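Local coordinates for putative Nitroreductase (Desulfovibrio desulfuricans subsp. desulfuricans str. G20, PDB 3E39) that binds flavin mononucleotide and, as a putative member of the nitroreductase family, probably catalyses flavin-dependent oxidoreduction, at the interface of chains A and B. Sequence-based numbering; all coordinates share one arbitrary frame. Chains: chain A/B, Putative Nitroreductase.

Contact 1: the interface of chains A and B. Residues chain A 15, 106, 109, 121, 162; chain B 39-42.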
loop_
_atom_site.group_PDB
_atom_site.type_symbol
_atom_site.label_atom_id
_atom_site.label_comp_id
_atom_site.label_asym_id
_atom_site.label_seq_id
_atom_site.Cartn_x
_atom_site.Cartn_y
_atom_site.Cartn_z
ATOM N N ARG A 15 -8.368 -8.988 6.212
ATOM C CA ARG A 15 -8.509 -7.596 6.604
ATOM C C ARG A 15 -9.756 -7.017 5.945
ATOM O O ARG A 15 -9.903 -7.074 4.717
ATOM C CB ARG A 15 -7.334 -6.787 6.096
ATOM C CG ARG A 15 -7.450 -5.264 6.324
ATOM C CD ARG A 15 -6.825 -4.441 5.141
ATOM N NE ARG A 15 -7.411 -4.866 3.863
ATOM C CZ ARG A 15 -8.554 -4.414 3.352
ATOM N NH1 ARG A 15 -9.286 -3.515 4.013
ATOM N NH2 ARG A 15 -8.999 -4.912 2.213
ATOM N N GLN A 106 -1.901 0.940 3.995
ATOM C CA GLN A 106 -2.123 -0.482 3.963
ATOM C C GLN A 106 -1.414 -1.208 5.104
ATOM O O GLN A 106 -2.017 -2.051 5.739
ATOM C CB GLN A 106 -1.703 -1.081 2.604
ATOM C CG GLN A 106 -2.065 -2.564 2.449
ATOM C CD GLN A 106 -3.579 -2.872 2.502
ATOM O OE1 GLN A 106 -4.438 -1.987 2.383
ATOM N NE2 GLN A 106 -3.898 -4.163 2.605
ATOM N N LEU A 109 -3.430 -0.606 8.231
ATOM C CA LEU A 109 -4.674 -1.389 8.237
ATOM C C LEU A 109 -4.371 -2.864 8.590
ATOM O O LEU A 109 -5.121 -3.499 9.338
ATOM C CB LEU A 109 -5.374 -1.312 6.874
ATOM C CG LEU A 109 -5.958 0.026 6.430
ATOM C CD1 LEU A 109 -6.599 -0.154 5.038
ATOM C CD2 LEU A 109 -6.907 0.592 7.509
ATOM N N TRP A 121 -10.128 2.814 6.034
ATOM C CA TRP A 121 -9.430 3.839 5.269
ATOM C C TRP A 121 -10.491 4.831 4.849
ATOM O O TRP A 121 -11.432 4.459 4.178
ATOM C CB TRP A 121 -8.854 3.180 4.024
ATOM C CG TRP A 121 -8.044 4.023 3.098
ATOM C CD1 TRP A 121 -8.196 5.346 2.793
ATOM C CD2 TRP A 121 -6.992 3.538 2.272
ATOM N NE1 TRP A 121 -7.276 5.722 1.841
ATOM C CE2 TRP A 121 -6.516 4.625 1.513
ATOM C CE3 TRP A 121 -6.399 2.282 2.104
ATOM C CZ2 TRP A 121 -5.465 4.498 0.597
ATOM C CZ3 TRP A 121 -5.343 2.164 1.192
ATOM C CH2 TRP A 121 -4.895 3.257 0.460
ATOM N N ARG A 162 -14.122 -9.370 -4.330
ATOM C CA ARG A 162 -13.130 -8.974 -5.333
ATOM C C ARG A 162 -13.414 -9.735 -6.610
ATOM O O ARG A 162 -13.962 -10.857 -6.574
ATOM C CB ARG A 162 -11.701 -9.268 -4.881
ATOM C CG ARG A 162 -11.186 -8.416 -3.735
ATOM C CD ARG A 162 -11.049 -6.909 -4.054
ATOM N NE ARG A 162 -10.391 -6.299 -2.882
ATOM C CZ ARG A 162 -11.012 -5.963 -1.756
ATOM N NH1 ARG A 162 -12.330 -6.080 -1.651
ATOM N NH2 ARG A 162 -10.318 -5.465 -0.736
ATOM N N ILE B 39 -4.714 -8.392 -5.334
ATOM C CA ILE B 39 -6.112 -8.107 -5.692
ATOM C C ILE B 39 -6.989 -7.828 -4.476
ATOM O O ILE B 39 -8.047 -7.191 -4.612
ATOM C CB ILE B 39 -6.726 -9.194 -6.600
ATOM C CG1 ILE B 39 -6.997 -10.476 -5.833
ATOM C CG2 ILE B 39 -5.823 -9.466 -7.839
ATOM C CD1 ILE B 39 -7.663 -11.542 -6.715
ATOM N N TRP B 40 -6.569 -8.305 -3.305
ATOM C CA TRP B 40 -7.288 -8.075 -2.066
ATOM C C TRP B 40 -6.910 -6.767 -1.335
ATOM O O TRP B 40 -7.462 -6.455 -0.287
ATOM C CB TRP B 40 -7.249 -9.300 -1.153
ATOM C CG TRP B 40 -8.276 -10.318 -1.596
ATOM C CD1 TRP B 40 -8.065 -11.392 -2.408
ATOM C CD2 TRP B 40 -9.673 -10.331 -1.261
ATOM N NE1 TRP B 40 -9.250 -12.074 -2.606
ATOM C CE2 TRP B 40 -10.249 -11.443 -1.912
ATOM C CE3 TRP B 40 -10.491 -9.513 -0.472
ATOM C CZ2 TRP B 40 -11.608 -11.742 -1.811
ATOM C CZ3 TRP B 40 -11.830 -9.803 -0.384
ATOM C CH2 TRP B 40 -12.381 -10.903 -1.050
ATOM N N ALA B 41 -6.021 -5.971 -1.919
ATOM C CA ALA B 41 -5.799 -4.637 -1.374
ATOM C C ALA B 41 -7.158 -3.917 -1.584
ATOM O O ALA B 41 -7.925 -4.240 -2.525
ATOM C CB ALA B 41 -4.654 -3.894 -2.119
ATOM N N PRO B 42 -7.434 -2.902 -0.774
ATOM C CA PRO B 42 -8.664 -2.098 -0.943
ATOM C C PRO B 42 -8.562 -1.055 -2.075
ATOM O O PRO B 42 -7.484 -0.772 -2.586
ATOM C CB PRO B 42 -8.791 -1.410 0.413
ATOM C CG PRO B 42 -7.369 -1.218 0.824
ATOM C CD PRO B 42 -6.596 -2.392 0.325
HETATM O O HOH W 1 -5.839 -6.428 1.891
HETATM O O HOH W 2 -8.589 -7.855 2.420
#
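A:Arg162 leaves its backbone with CG beside the N (chi1 -69°) and bends again at chi2, which lays the aliphatic part of the chain over the indole of B:Trp40 and turns the guanidinium toward the end of helix 28-39 of chain B. CG sits over the face of the six-membered ring, 3.4 Å from its centroid, in a CH-pi contact. The guanidinium, its plane 33° from that of the indole, has B:Trp40 CE3 over the centre of one face, while its nitrogens reach backbone carbonyls. NE donates to B:Ala41 O at 3.2 Å, and NH2 donates to B:Trp40 O at 3.1 Å. Both donors stand above the carbonyl planes and not on a lone pair. B:Pro42 packs farther along: its CG meets A:Trp121 CE3 at 3.9 Å, and its CD lies over one face of the A:Arg15 guanidinium, toward the rim, the two side chains crossing at about a right angle. A:Arg15 and A:Arg162 both bind FMN, and their contacts with chain B are consistent with a flavin pocket built at the dimer interface. Two waters, hydrogen-bonded to each other, bridge A:Arg15 to B:Trp40 O. A:Arg15 NE is hydrogen-bonded to water 1 at 3.0 Å, and this water lies 2.7 Å from B:Trp40 O.

Contact 2: the interface of chains A and B. Residues chain A 35, 51-54; chain B 167-171.
A:Phe52, B:Leu169 and A:Arg51 bury much of the surface where strand 50-56 of this nitroreductase-family protein is joined by the C-terminal segment of the partner chain, A:Phe52 forming a parallel beta bridge with B:Leu169. A:Phe52 bonds through both its backbone N and O: the N donates to B:Leu168 O at 2.9 Å, and the O accepts from B:Leu170 N at 2.8 Å, the second bond nearly straight at 172° about the hydrogen. The phenyl ring runs side by side with B:Leu168, both pointing the same way, and CD2 of the ring lies 4.0 Å from B:Leu168 CB. B:Leu169 turns toward chain A, where its CD2 methyl touches A:Phe52 CB and, at 3.9 Å, the CD1 methyl of A:Leu35 on helix 28-39. A:Arg51 keeps CG beside its backbone N (chi1 -62°) and bends at chi2, which carries CD across B:Leu168, to within 3.9 Å of its CA, while its CB meets the CD2 methyl of B:Leu170 at 3.9 Å. Farther along the strand the A:Leu53 CD1 methyl packs obliquely on B:Glu171 CB at 3.6 Å. Two linked waters continue the pairing: water 3 joins A:Val54 N to B:Glu171 O, and water 4, 2.7 Å from A:Val54 O, also bonds the carboxylate OE2 of B:Glu171.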
loop_
_atom_site.group_PDB
_atom_site.type_symbol
_atom_site.label_atom_id
_atom_site.label_comp_id
_atom_site.label_asym_id
_atom_site.label_seq_id
_atom_site.Cartn_x
_atom_site.Cartn_y
_atom_site.Cartn_z
ATOM N N LEU A 35 1.445 2.952 14.048
ATOM C CA LEU A 35 2.249 4.009 13.436
ATOM C C LEU A 35 3.607 3.452 12.969
ATOM O O LEU A 35 4.073 3.795 11.883
ATOM C CB LEU A 35 2.444 5.160 14.415
ATOM C CG LEU A 35 1.225 6.032 14.723
ATOM C CD1 LEU A 35 1.593 6.956 15.902
ATOM C CD2 LEU A 35 0.801 6.812 13.531
ATOM N N ARG A 51 3.678 11.804 6.916
ATOM C CA ARG A 51 3.571 12.467 8.216
ATOM C C ARG A 51 2.215 12.043 8.808
ATOM O O ARG A 51 1.267 11.770 8.065
ATOM C CB ARG A 51 3.650 13.975 8.058
ATOM C CG ARG A 51 4.954 14.488 7.480
ATOM C CD ARG A 51 6.169 14.243 8.397
ATOM N NE ARG A 51 7.361 14.797 7.728
ATOM C CZ ARG A 51 8.123 14.147 6.848
ATOM N NH1 ARG A 51 7.922 12.871 6.584
ATOM N NH2 ARG A 51 9.159 14.777 6.270
ATOM N N PHE A 52 2.129 12.032 10.131
ATOM C CA PHE A 52 0.958 11.481 10.818
ATOM C C PHE A 52 0.489 12.374 11.936
ATOM O O PHE A 52 1.297 13.054 12.597
ATOM C CB PHE A 52 1.310 10.106 11.387
ATOM C CG PHE A 52 1.978 9.205 10.375
ATOM C CD1 PHE A 52 1.236 8.415 9.530
ATOM C CD2 PHE A 52 3.366 9.229 10.206
ATOM C CE1 PHE A 52 1.852 7.601 8.592
ATOM C CE2 PHE A 52 3.977 8.418 9.241
ATOM C CZ PHE A 52 3.208 7.598 8.454
ATOM N N LEU A 53 -0.825 12.372 12.147
ATOM C CA LEU A 53 -1.420 13.111 13.250
ATOM C C LEU A 53 -2.481 12.237 13.889
ATOM O O LEU A 53 -3.442 11.834 13.234
ATOM C CB LEU A 53 -2.018 14.418 12.759
ATOM C CG LEU A 53 -2.672 15.292 13.838
ATOM C CD1 LEU A 53 -1.766 15.594 15.040
ATOM C CD2 LEU A 53 -3.185 16.542 13.163
ATOM N N VAL A 54 -2.310 11.960 15.174
ATOM C CA VAL A 54 -3.260 11.135 15.922
ATOM C C VAL A 54 -4.328 11.992 16.559
ATOM O O VAL A 54 -4.004 12.992 17.231
ATOM C CB VAL A 54 -2.515 10.310 17.025
ATOM C CG1 VAL A 54 -3.498 9.485 17.882
ATOM C CG2 VAL A 54 -1.419 9.403 16.394
ATOM N N GLU B 167 9.733 11.999 14.802
ATOM C CA GLU B 167 9.988 13.011 13.773
ATOM C C GLU B 167 8.921 13.089 12.691
ATOM O O GLU B 167 8.757 14.133 12.075
ATOM C CB GLU B 167 11.327 12.757 13.086
ATOM C CG GLU B 167 12.503 13.012 14.000
ATOM C CD GLU B 167 13.836 12.884 13.304
ATOM O OE1 GLU B 167 13.922 12.733 12.044
ATOM O OE2 GLU B 167 14.827 12.883 14.029
ATOM N N LEU B 168 8.203 11.992 12.455
ATOM C CA LEU B 168 7.187 11.965 11.389
ATOM C C LEU B 168 5.792 12.349 11.879
ATOM O O LEU B 168 4.844 12.409 11.094
ATOM C CB LEU B 168 7.136 10.589 10.752
ATOM C CG LEU B 168 8.477 9.973 10.362
ATOM C CD1 LEU B 168 8.246 8.688 9.593
ATOM C CD2 LEU B 168 9.270 10.926 9.556
ATOM N N LEU B 169 5.646 12.486 13.186
ATOM C CA LEU B 169 4.409 12.903 13.795
ATOM C C LEU B 169 4.317 14.399 13.832
ATOM O O LEU B 169 5.249 15.074 14.256
ATOM C CB LEU B 169 4.310 12.359 15.204
ATOM C CG LEU B 169 3.908 10.893 15.338
ATOM C CD1 LEU B 169 4.378 10.415 16.688
ATOM C CD2 LEU B 169 2.355 10.733 15.126
ATOM N N LEU B 170 3.174 14.917 13.414
ATOM C CA LEU B 170 2.956 16.341 13.413
ATOM C C LEU B 170 2.753 16.914 14.816
ATOM O O LEU B 170 2.864 18.128 15.026
ATOM C CB LEU B 170 1.779 16.687 12.520
ATOM C CG LEU B 170 1.960 16.343 11.020
ATOM C CD1 LEU B 170 0.720 16.716 10.235
ATOM C CD2 LEU B 170 3.200 17.015 10.439
ATOM N N GLU B 171 2.418 16.047 15.759
ATOM C CA GLU B 171 2.219 16.419 17.146
ATOM C C GLU B 171 2.551 15.161 17.916
ATOM O O GLU B 171 2.292 14.045 17.436
ATOM C CB GLU B 171 0.766 16.832 17.337
ATOM C CG GLU B 171 0.305 16.973 18.741
ATOM C CD GLU B 171 -1.132 17.361 18.762
ATOM O OE1 GLU B 171 -1.435 18.491 18.341
ATOM O OE2 GLU B 171 -1.960 16.515 19.156
HETATM O O HOH W 3 -0.289 12.860 16.938
HETATM O O HOH W 4 -1.935 13.848 18.805
#

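Contact 3: the interface of chains A and B. Residues chain A 98, 121, 126, 146; chain B 95-96, 99.
B:Gln99 projects from helix 94-114 between A:Trp121 and A:Glu146, its chain extended beyond CG (chi2 172°) so that the amide reaches into chain A. CB lies 3.8 Å from A:Trp121 CZ2, at the benzene side of the indole. CG passes the backbone O of A:His98, and CD brings the amide to A:Glu146. There NE2 donates twice: to the backbone O of A:Glu146 at 3.0 Å, tilted from the carbonyl plane, and to the carboxylate OE1 at 3.0 Å, which it meets from above the carboxylate plane. The amide and carboxylate planes stand 78° apart. OE1 of the glutamine is held through a water, 2.8 Å away, which also contacts A:Trp121 NE1 and A:Glu146 O. A:His98 holds the carboxylate: its ND1 donates to the syn lone pair of A:Glu146 OE1 at 2.6 Å, almost in the ring plane; this oxygen thus accepts from both the imidazole and the amide. B:Val95 caps one face of the imidazole with CG1, 3.7 Å from the ring centroid. Beside this network the aliphatic chain of B:Lys96 slides past A:Ile126 in the opposite direction. The site joins helix 94-114 of one subunit to strand 143-152 of the other through directional polar bonds, probably helping to set the register of the dimer.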
loop_
_atom_site.group_PDB
_atom_site.type_symbol
_atom_site.label_atom_id
_atom_site.label_comp_id
_atom_site.label_asym_id
_atom_site.label_seq_id
_atom_site.Cartn_x
_atom_site.Cartn_y
_atom_site.Cartn_z
ATOM N N HIS A 98 2.152 9.408 -3.625
ATOM C CA HIS A 98 0.775 8.969 -3.304
ATOM C C HIS A 98 0.776 7.433 -3.128
ATOM O O HIS A 98 0.130 6.906 -2.197
ATOM C CB HIS A 98 -0.252 9.400 -4.346
ATOM C CG HIS A 98 -0.520 10.870 -4.352
ATOM N ND1 HIS A 98 -0.909 11.562 -3.219
ATOM C CD2 HIS A 98 -0.474 11.774 -5.357
ATOM C CE1 HIS A 98 -1.051 12.845 -3.527
ATOM N NE2 HIS A 98 -0.789 13.000 -4.813
ATOM N N TRP A 121 -10.128 2.814 6.034
ATOM C CA TRP A 121 -9.430 3.839 5.269
ATOM C C TRP A 121 -10.491 4.831 4.849
ATOM O O TRP A 121 -11.432 4.459 4.178
ATOM C CB TRP A 121 -8.854 3.180 4.024
ATOM C CG TRP A 121 -8.044 4.023 3.098
ATOM C CD1 TRP A 121 -8.196 5.346 2.793
ATOM C CD2 TRP A 121 -6.992 3.538 2.272
ATOM N NE1 TRP A 121 -7.276 5.722 1.841
ATOM C CE2 TRP A 121 -6.516 4.625 1.513
ATOM C CE3 TRP A 121 -6.399 2.282 2.104
ATOM C CZ2 TRP A 121 -5.465 4.498 0.597
ATOM C CZ3 TRP A 121 -5.343 2.164 1.192
ATOM C CH2 TRP A 121 -4.895 3.257 0.460
ATOM N N ILE A 126 -10.592 13.596 2.352
ATOM C CA ILE A 126 -9.505 14.406 1.795
ATOM C C ILE A 126 -9.999 15.406 0.765
ATOM O O ILE A 126 -9.307 16.398 0.497
ATOM C CB ILE A 126 -8.282 13.598 1.235
ATOM C CG1 ILE A 126 -8.573 13.028 -0.153
ATOM C CG2 ILE A 126 -7.810 12.514 2.274
ATOM C CD1 ILE A 126 -7.399 12.283 -0.767
ATOM N N GLU A 146 -3.608 12.887 2.694
ATOM C CA GLU A 146 -3.762 11.633 1.941
ATOM C C GLU A 146 -4.915 10.714 2.354
ATOM O O GLU A 146 -5.562 10.112 1.491
ATOM C CB GLU A 146 -2.463 10.840 2.024
ATOM C CG GLU A 146 -1.277 11.575 1.493
ATOM C CD GLU A 146 -1.359 11.761 -0.005
ATOM O OE1 GLU A 146 -1.372 10.746 -0.747
ATOM O OE2 GLU A 146 -1.425 12.926 -0.424
ATOM N N VAL B 95 -5.618 10.568 -7.584
ATOM C CA VAL B 95 -4.813 10.409 -6.352
ATOM C C VAL B 95 -5.165 9.127 -5.583
ATOM O O VAL B 95 -4.278 8.343 -5.242
ATOM C CB VAL B 95 -4.945 11.599 -5.427
ATOM C CG1 VAL B 95 -4.383 11.271 -4.025
ATOM C CG2 VAL B 95 -4.247 12.856 -6.045
ATOM N N LYS B 96 -6.453 8.887 -5.345
ATOM C CA LYS B 96 -6.865 7.749 -4.536
ATOM C C LYS B 96 -6.659 6.401 -5.254
ATOM O O LYS B 96 -6.478 5.368 -4.600
ATOM C CB LYS B 96 -8.303 7.918 -4.016
ATOM C CG LYS B 96 -8.467 9.168 -3.120
ATOM C CD LYS B 96 -9.955 9.353 -2.795
ATOM C CE LYS B 96 -10.439 10.764 -2.811
ATOM N NZ LYS B 96 -11.888 10.720 -2.429
ATOM N N GLN B 99 -3.046 5.651 -4.801
ATOM C CA GLN B 99 -2.846 5.152 -3.425
ATOM C C GLN B 99 -3.226 3.665 -3.387
ATOM O O GLN B 99 -2.552 2.832 -2.772
ATOM C CB GLN B 99 -3.718 5.908 -2.440
ATOM C CG GLN B 99 -3.335 7.361 -2.241
ATOM C CD GLN B 99 -4.348 8.102 -1.412
ATOM O OE1 GLN B 99 -5.506 7.668 -1.280
ATOM N NE2 GLN B 99 -3.913 9.213 -0.793
HETATM O O HOH W 5 -7.460 8.297 0.574
#

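Contact 4: the interface of chains A and B. Residues chain A 7-8, 11, 110-111, 114; chain B 6-9, 12.
Helix 7-14 of chain B, with B:Val8 and B:Leu9 at helical backbone angles, comes up against helix 94-114 and helix 7-14 of chain A. B:Val8 is the central side chain and spreads its branches between the two: CB meets the A:Ala114 methyl at 3.7 Å, and CG1, anti to the backbone N (chi1 175°), lies on the same methyl, while CG2 turns to A:Ala11 CB at 3.7 Å. One turn back along helix 94-114, A:Ala111 CB touches the CD2 methyl of B:Leu9 at 3.5 Å, a carbon contact tighter than usual. A:Pro7 and B:Pro7 touch at their ring carbons across the dimer, the side chains crossing at about a right angle, with A:Pro7 CG 3.8 Å from B:Pro7 CB. B:Asn6 places its amide at A:Ala114, with CG 3.9 Å from that residue's CB, yet no polar bond crosses here. Its OD1 instead accepts from the backbone N of B:Leu9 at 3.1 Å and, weakly, from that of B:Val8, capping the start of its own helix. Contact across the patch is by packing, mainly of methyls and proline carbons. In the fold, the N-terminal helices of both subunits lie together here, beside the C-terminal end of the long helix 94-114.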
loop_
_atom_site.group_PDB
_atom_site.type_symbol
_atom_site.label_atom_id
_atom_site.label_comp_id
_atom_site.label_asym_id
_atom_site.label_seq_id
_atom_site.Cartn_x
_atom_site.Cartn_y
_atom_site.Cartn_z
ATOM N N PRO A 7 0.081 -16.765 8.334
ATOM C CA PRO A 7 -0.672 -15.659 8.969
ATOM C C PRO A 7 -0.649 -14.323 8.212
ATOM O O PRO A 7 -1.615 -13.556 8.281
ATOM C CB PRO A 7 0.002 -15.484 10.329
ATOM C CG PRO A 7 1.290 -16.239 10.267
ATOM C CD PRO A 7 1.224 -17.217 9.152
ATOM N N VAL A 8 0.445 -14.039 7.513
ATOM C CA VAL A 8 0.562 -12.792 6.739
ATOM C C VAL A 8 -0.382 -12.882 5.550
ATOM O O VAL A 8 -1.171 -11.951 5.303
ATOM C CB VAL A 8 2.023 -12.483 6.306
ATOM C CG1 VAL A 8 2.060 -11.274 5.441
ATOM C CG2 VAL A 8 2.931 -12.313 7.533
ATOM N N ALA A 11 -3.956 -12.499 6.880
ATOM C CA ALA A 11 -4.258 -11.094 7.246
ATOM C C ALA A 11 -4.611 -10.261 6.006
ATOM O O ALA A 11 -5.569 -9.477 5.996
ATOM C CB ALA A 11 -3.061 -10.453 7.992
ATOM N N LEU A 110 -3.277 -3.407 8.031
ATOM C CA LEU A 110 -2.845 -4.770 8.337
ATOM C C LEU A 110 -2.408 -4.864 9.818
ATOM O O LEU A 110 -2.730 -5.820 10.528
ATOM C CB LEU A 110 -1.719 -5.214 7.402
ATOM C CG LEU A 110 -2.148 -5.424 5.939
ATOM C CD1 LEU A 110 -0.945 -5.689 5.011
ATOM C CD2 LEU A 110 -3.180 -6.581 5.837
ATOM N N ALA A 111 -1.691 -3.847 10.278
ATOM C CA ALA A 111 -1.254 -3.792 11.665
ATOM C C ALA A 111 -2.451 -3.739 12.608
ATOM O O ALA A 111 -2.477 -4.468 13.617
ATOM C CB ALA A 111 -0.316 -2.619 11.912
ATOM N N ALA A 114 -4.013 -7.178 12.652
ATOM C CA ALA A 114 -3.103 -8.065 13.410
ATOM C C ALA A 114 -3.266 -7.875 14.920
ATOM O O ALA A 114 -3.070 -8.803 15.707
ATOM C CB ALA A 114 -1.635 -7.812 12.998
ATOM N N ASN B 6 4.075 -10.654 16.988
ATOM C CA ASN B 6 3.098 -10.845 15.944
ATOM C C ASN B 6 3.749 -11.022 14.562
ATOM O O ASN B 6 4.501 -10.157 14.137
ATOM C CB ASN B 6 2.175 -9.645 15.920
ATOM C CG ASN B 6 1.028 -9.838 14.999
ATOM O OD1 ASN B 6 1.139 -9.679 13.785
ATOM N ND2 ASN B 6 -0.107 -10.177 15.569
ATOM N N PRO B 7 3.437 -12.126 13.865
ATOM C CA PRO B 7 4.066 -12.373 12.553
ATOM C C PRO B 7 3.767 -11.303 11.500
ATOM O O PRO B 7 4.620 -11.045 10.644
ATOM C CB PRO B 7 3.486 -13.731 12.112
ATOM C CG PRO B 7 2.822 -14.301 13.296
ATOM C CD PRO B 7 2.485 -13.193 14.229
ATOM N N VAL B 8 2.572 -10.712 11.540
ATOM C CA VAL B 8 2.214 -9.649 10.585
ATOM C C VAL B 8 3.065 -8.394 10.866
ATOM O O VAL B 8 3.650 -7.761 9.954
ATOM C CB VAL B 8 0.709 -9.336 10.639
ATOM C CG1 VAL B 8 0.361 -8.150 9.743
ATOM C CG2 VAL B 8 -0.139 -10.578 10.244
ATOM N N LEU B 9 3.147 -7.999 12.139
ATOM C CA LEU B 9 3.952 -6.818 12.490
ATOM C C LEU B 9 5.436 -7.040 12.171
ATOM O O LEU B 9 6.116 -6.124 11.705
ATOM C CB LEU B 9 3.780 -6.428 13.964
ATOM C CG LEU B 9 2.354 -6.074 14.378
ATOM C CD1 LEU B 9 2.315 -5.648 15.857
ATOM C CD2 LEU B 9 1.700 -4.982 13.510
ATOM N N ILE B 12 5.983 -6.753 8.421
ATOM C CA ILE B 12 5.940 -5.351 8.034
ATOM C C ILE B 12 7.259 -4.671 8.318
ATOM O O ILE B 12 7.740 -3.885 7.517
ATOM C CB ILE B 12 4.765 -4.611 8.717
ATOM C CG1 ILE B 12 3.450 -5.067 8.073
ATOM C CG2 ILE B 12 4.943 -3.082 8.569
ATOM C CD1 ILE B 12 2.182 -4.652 8.817
#

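Contact 1 lies about 13 Å from contact 3 and likewise from contact 4, measured between the centres of their C-alpha atoms, whereas contact 2 is set farther out, about 23 Å from contact 1 and 17 Å from contact 3. A:Trp121 belongs to contacts 1 and 3, and helix 94-114 of chain A enters contacts 1, 3 and 4, making it a common spine of the interface. Helix 28-39 serves contacts 1 and 2, from opposite chains. Because the interface is two-fold symmetric, each contact recurs with the chains exchanged, an extensive pairing consistent with a dimer that shapes both flavin sites.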